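Local coordinates for putative periplasmic protein (Wolinella succinogenes, PDB 3KN3), which probably binds a small solute in the periplasm, perhaps in tungstate transport, with a two-lobed periplasmic binding protein fold that can also hold glutathione, at residues T43-A46 with L47-G50; A207-P210 with K211-E214. All coordinates share one frame; numbering follows the deposited sequence.

Interaction 1 (T43-A46 with L47-G50); sequences TGNA and LKLG
Leu-47 packs back on Thr-43 one turn earlier, at the start of the alpha-helix 43-51 of a periplasmic binding protein fold. This inner face is the tight one. Leu-47 N donates to Thr-43 O at 3.0 Å with an almost straight N-H...O angle of 170°. The leucine's CG is set beside its backbone N (chi1 -58°), which brings CG to 3.4 Å from the same oxygen, Thr-43 O. Its CD1 reaches Thr-43 CG2 more loosely, at 4.2 Å. Leu-47 touches Val-58 and Val-60, and Ala-46 touches Val-60, so this face of the helix packs on the sheet. Thr-43 belongs to the site where glutathione has been seen bound in this protein, though none is bound here.

The next backbone bond, Lys-48 N to Gly-44 O, is short at 2.8 Å, but regularity fades onward: Leu-49 N meets Asn-45 O at a bent 134°, and Gly-50 N to Ala-46 O is weak. On the outer, exposed face the Asn-45 and Lys-48 side chains extend outward alongside one another. No hydrogen bond joins their ends, since both offer donors: Asn-45 ND2 lies 3.4 Å from Lys-48 NZ and 3.3 Å from Lys-48 CE.

Interaction 2 (A207-P210 with K211-E214); sequences AVNP and KRCE
Asn-209 and Lys-211 form an Asx turn around Pro-210, where the chain leaves strand 202-208 for the loop before helix 218-229. Hydrogen bonds shape the bend. Lys-211 N donates to Asn-209 OD1 at 3.0 Å, approaching from above the amide carbonyl plane (55° out of it). The asparagine's CG lies opposite its own backbone N (chi1 -169°), which swings OD1 forward along the chain to that N-H. Asn-209 O accepts Arg-212 N at 3.1 Å, again from above the plane, which makes a beta turn, and takes Cys-213 N at 2.9 Å, this time in the carbonyl plane, which makes an alpha turn. Two N-H groups thus grip one oxygen, and with the OD1 bond they complete an Asx motif. Asn-209 ND2 bonds to Gly-73 O, so both the oxygen and the nitrogen of the amide have partners, which limits its rotation. A leucine here would probably leave the N-H of Lys-211 and the carbonyl of Gly-73 without these partners and weaken the turn. Farther out, Arg-212 NH1 bonds to Glu-51 O.

A covalent link adds to these bonds: Cys-213 forms a disulfide with Cys-53, tying the loop to the segment after helix 43-51.

Nonpolar contacts fill in around them. Arg-212 crosses the asparagine at about a right angle, its CG 3.7 Å from Asn-209 CB. Val-208 lies against the cysteine from the strand, CG1 3.5 Å from Cys-213 CB and 3.6 Å from Cys-213 SG.

How the interactions relate
Interactions 1 and 2 belong to the same lobe, and the later turn closes on the far end of the earlier helix. Their centres are 14 Å apart, yet they touch: Gly-50 CA packs 3.6 Å from Val-208 CG2, and Gly-50 O lies 3.9 Å from Cys-213 SG. The disulfide and the arginine bond of interaction 2 both reach the chain at or just past the end of this helix. The helix therefore has two different ends. At its start, the Thr-43 side chain is about 3 Å from that of Thr-12 and about 6 Å from that of His-61, all three in the glutathione site, which holds no glutathione in this chain; at its finish, interaction 2 is remote from that site.

Interaction 1 (T43-A46 with L47-G50)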
ATOM      1  N   THR A  43      -0.801  -3.745 -13.041  1.00 25.97           N
ATOM      2  CA  THR A  43      -2.083  -3.305 -12.515  1.00 29.68           C
ATOM      3  C   THR A  43      -3.148  -3.363 -13.584  1.00 33.31           C
ATOM      4  O   THR A  43      -4.212  -3.942 -13.380  1.00 34.53           O
ATOM      5  CB  THR A  43      -2.029  -1.861 -12.012  1.00 26.68           C
ATOM      6  OG1 THR A  43      -1.290  -1.821 -10.796  1.00 30.04           O
ATOM      7  CG2 THR A  43      -3.435  -1.355 -11.745  1.00 31.10           C
ATOM      8  N   GLY A  44      -2.859  -2.730 -14.717  1.00 24.97           N
ATOM      9  CA  GLY A  44      -3.812  -2.661 -15.800  1.00 28.99           C
ATOM     10  C   GLY A  44      -4.217  -4.059 -16.239  1.00 34.02           C
ATOM     11  O   GLY A  44      -5.408  -4.353 -16.430  1.00 32.16           O
ATOM     12  N   ASN A  45      -3.216  -4.921 -16.394  1.00 31.17           N
ATOM     13  CA  ASN A  45      -3.441  -6.316 -16.785  1.00 30.42           C
ATOM     14  C   ASN A  45      -4.195  -7.142 -15.726  1.00 26.37           C
ATOM     15  O   ASN A  45      -4.965  -8.032 -16.075  1.00 21.86           O
ATOM     16  CB  ASN A  45      -2.118  -6.990 -17.169  1.00 30.17           C
ATOM     17  CG  ASN A  45      -1.615  -6.558 -18.546  1.00 37.43           C
ATOM     18  OD1 ASN A  45      -0.418  -6.571 -18.803  1.00 36.18           O
ATOM     19  ND2 ASN A  45      -2.536  -6.183 -19.436  1.00 35.27           N
ATOM     20  N   ALA A  46      -3.972  -6.844 -14.444  1.00 23.46           N
ATOM     21  CA  ALA A  46      -4.710  -7.517 -13.377  1.00 27.56           C
ATOM     22  C   ALA A  46      -6.189  -7.190 -13.523  1.00 34.77           C
ATOM     23  O   ALA A  46      -7.036  -8.086 -13.492  1.00 31.58           O
ATOM     24  CB  ALA A  46      -4.200  -7.122 -11.998  1.00 22.10           C
ATOM     25  N   LEU A  47      -6.495  -5.909 -13.715  1.00 35.42           N
ATOM     26  CA  LEU A  47      -7.877  -5.501 -13.934  1.00 28.18           C
ATOM     27  C   LEU A  47      -8.431  -6.057 -15.241  1.00 30.40           C
ATOM     28  O   LEU A  47      -9.575  -6.529 -15.285  1.00 33.34           O
ATOM     29  CB  LEU A  47      -8.010  -3.987 -13.898  1.00 21.71           C
ATOM     30  CG  LEU A  47      -7.517  -3.399 -12.575  1.00 25.37           C
ATOM     31  CD1 LEU A  47      -7.517  -1.896 -12.679  1.00 24.83           C
ATOM     32  CD2 LEU A  47      -8.375  -3.869 -11.374  1.00 25.28           C
ATOM     33  N   LYS A  48      -7.617  -6.024 -16.292  1.00 28.62           N
ATOM     34  CA  LYS A  48      -8.056  -6.518 -17.590  1.00 32.54           C
ATOM     35  C   LYS A  48      -8.439  -8.003 -17.480  1.00 27.19           C
ATOM     36  O   LYS A  48      -9.336  -8.467 -18.172  1.00 23.14           O
ATOM     37  CB  LYS A  48      -7.006  -6.253 -18.677  1.00 36.69           C
ATOM     38  CG  LYS A  48      -7.564  -6.227 -20.096  1.00 47.37           C
ATOM     39  CD  LYS A  48      -6.586  -5.595 -21.090  1.00 60.53           C
ATOM     40  CE  LYS A  48      -5.276  -6.391 -21.204  1.00 69.18           C
ATOM     41  NZ  LYS A  48      -4.363  -5.908 -22.295  1.00 61.52           N
ATOM     42  N   LEU A  49      -7.799  -8.720 -16.564  1.00 24.32           N
ATOM     43  CA  LEU A  49      -8.069 -10.145 -16.405  1.00 28.61           C
ATOM     44  C   LEU A  49      -9.474 -10.358 -15.851  1.00 26.86           C
ATOM     45  O   LEU A  49     -10.184 -11.281 -16.260  1.00 29.71           O
ATOM     46  CB  LEU A  49      -7.015 -10.822 -15.525  1.00 26.57           C
ATOM     47  CG  LEU A  49      -5.722 -11.233 -16.231  1.00 25.63           C
ATOM     48  CD1 LEU A  49      -4.619 -11.578 -15.236  1.00 19.50           C
ATOM     49  CD2 LEU A  49      -6.010 -12.425 -17.124  1.00 30.53           C
ATOM     50  N   GLY A  50      -9.873  -9.482 -14.939  1.00 21.25           N
ATOM     51  CA  GLY A  50     -11.224  -9.497 -14.433  1.00 28.34           C
ATOM     52  C   GLY A  50     -12.209  -9.016 -15.483  1.00 32.33           C
ATOM     53  O   GLY A  50     -13.346  -9.478 -15.551  1.00 32.04           O
TER

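Interaction 2 (A207-P210 with K211-E214)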
ATOM      1  N   ALA A 207     -14.634  -8.537  -6.462  1.00 21.88           N
ATOM      2  CA  ALA A 207     -15.153  -9.693  -7.160  1.00 25.33           C
ATOM      3  C   ALA A 207     -15.427  -9.339  -8.595  1.00 27.07           C
ATOM      4  O   ALA A 207     -15.808  -8.219  -8.921  1.00 27.37           O
ATOM      5  CB  ALA A 207     -16.419 -10.203  -6.505  1.00 23.09           C
ATOM      6  N   VAL A 208     -15.221 -10.315  -9.459  1.00 24.16           N
ATOM      7  CA  VAL A 208     -15.576 -10.156 -10.839  1.00 29.49           C
ATOM      8  C   VAL A 208     -17.102 -10.137 -10.929  1.00 31.62           C
ATOM      9  O   VAL A 208     -17.778 -10.997 -10.375  1.00 38.49           O
ATOM     10  CB  VAL A 208     -14.905 -11.272 -11.707  1.00 31.15           C
ATOM     11  CG1 VAL A 208     -15.703 -11.560 -12.963  1.00 32.71           C
ATOM     12  CG2 VAL A 208     -13.485 -10.861 -12.048  1.00 25.44           C
ATOM     13  N   ASN A 209     -17.640  -9.135 -11.609  1.00 24.41           N
ATOM     14  CA  ASN A 209     -19.081  -8.998 -11.753  1.00 26.10           C
ATOM     15  C   ASN A 209     -19.736 -10.187 -12.449  1.00 28.25           C
ATOM     16  O   ASN A 209     -19.519 -10.403 -13.635  1.00 34.65           O
ATOM     17  CB  ASN A 209     -19.402  -7.729 -12.528  1.00 34.66           C
ATOM     18  CG  ASN A 209     -20.871  -7.381 -12.476  1.00 39.55           C
ATOM     19  OD1 ASN A 209     -21.687  -8.165 -11.986  1.00 39.05           O
ATOM     20  ND2 ASN A 209     -21.219  -6.200 -12.979  1.00 35.47           N
ATOM     21  N   PRO A 210     -20.569 -10.942 -11.718  1.00 32.55           N
ATOM     22  CA  PRO A 210     -21.166 -12.160 -12.291  1.00 31.56           C
ATOM     23  C   PRO A 210     -22.135 -11.813 -13.424  1.00 36.28           C
ATOM     24  O   PRO A 210     -22.398 -12.644 -14.290  1.00 37.95           O
ATOM     25  CB  PRO A 210     -21.948 -12.773 -11.115  1.00 30.33           C
ATOM     26  CG  PRO A 210     -21.795 -11.792  -9.936  1.00 29.74           C
ATOM     27  CD  PRO A 210     -21.236 -10.518 -10.470  1.00 31.36           C
ATOM     28  N   LYS A 211     -22.651 -10.586 -13.405  1.00 36.66           N
ATOM     29  CA  LYS A 211     -23.573 -10.108 -14.423  1.00 40.48           C
ATOM     30  C   LYS A 211     -22.905 -10.064 -15.786  1.00 42.21           C
ATOM     31  O   LYS A 211     -23.565 -10.212 -16.807  1.00 45.93           O
ATOM     32  CB  LYS A 211     -24.088  -8.713 -14.072  1.00 47.81           C
ATOM     33  CG  LYS A 211     -25.559  -8.642 -13.710  1.00 56.27           C
ATOM     34  CD  LYS A 211     -25.848  -9.339 -12.381  1.00 62.88           C
ATOM     35  CE  LYS A 211     -27.288  -9.087 -11.918  1.00 62.87           C
ATOM     36  NZ  LYS A 211     -27.585  -7.627 -11.761  1.00 58.24           N
ATOM     37  N   ARG A 212     -21.599  -9.852 -15.819  1.00 40.04           N
ATOM     38  CA  ARG A 212     -20.911  -9.890 -17.103  1.00 40.39           C
ATOM     39  C   ARG A 212     -20.074 -11.145 -17.297  1.00 41.47           C
ATOM     40  O   ARG A 212     -19.765 -11.519 -18.427  1.00 40.50           O
ATOM     41  CB  ARG A 212     -20.101  -8.613 -17.376  1.00 39.36           C
ATOM     42  CG  ARG A 212     -19.294  -8.077 -16.235  1.00 45.81           C
ATOM     43  CD  ARG A 212     -19.021  -6.588 -16.444  1.00 48.48           C
ATOM     44  NE  ARG A 212     -18.685  -6.267 -17.832  1.00 53.00           N
ATOM     45  CZ  ARG A 212     -17.532  -6.591 -18.411  1.00 49.09           C
ATOM     46  NH1 ARG A 212     -16.618  -7.256 -17.725  1.00 48.95           N
ATOM     47  NH2 ARG A 212     -17.294  -6.269 -19.679  1.00 40.58           N
ATOM     48  N   CYS A 213     -19.722 -11.813 -16.209  1.00 37.02           N
ATOM     49  CA  CYS A 213     -18.931 -13.026 -16.338  1.00 35.63           C
ATOM     50  C   CYS A 213     -19.705 -14.243 -15.831  1.00 41.50           C
ATOM     51  O   CYS A 213     -19.541 -14.678 -14.692  1.00 40.58           O
ATOM     52  CB  CYS A 213     -17.561 -12.852 -15.666  1.00 34.86           C
ATOM     53  SG  CYS A 213     -16.559 -11.518 -16.438  1.00 44.61           S
ATOM     54  N   GLU A 214     -20.553 -14.772 -16.709  1.00 50.48           N
ATOM     55  CA  GLU A 214     -21.479 -15.858 -16.390  1.00 57.96           C
ATOM     56  C   GLU A 214     -20.818 -17.015 -15.659  1.00 51.81           C
ATOM     57  O   GLU A 214     -21.441 -17.674 -14.824  1.00 55.41           O
ATOM     58  CB  GLU A 214     -22.124 -16.396 -17.670  1.00 69.55           C
ATOM     59  CG  GLU A 214     -23.112 -15.448 -18.345  1.00 81.29           C
ATOM     60  CD  GLU A 214     -23.571 -15.963 -19.705  1.00 88.98           C
ATOM     61  OE1 GLU A 214     -23.244 -17.123 -20.041  1.00 93.10           O
ATOM     62  OE2 GLU A 214     -24.251 -15.208 -20.438  1.00 87.26           O
TER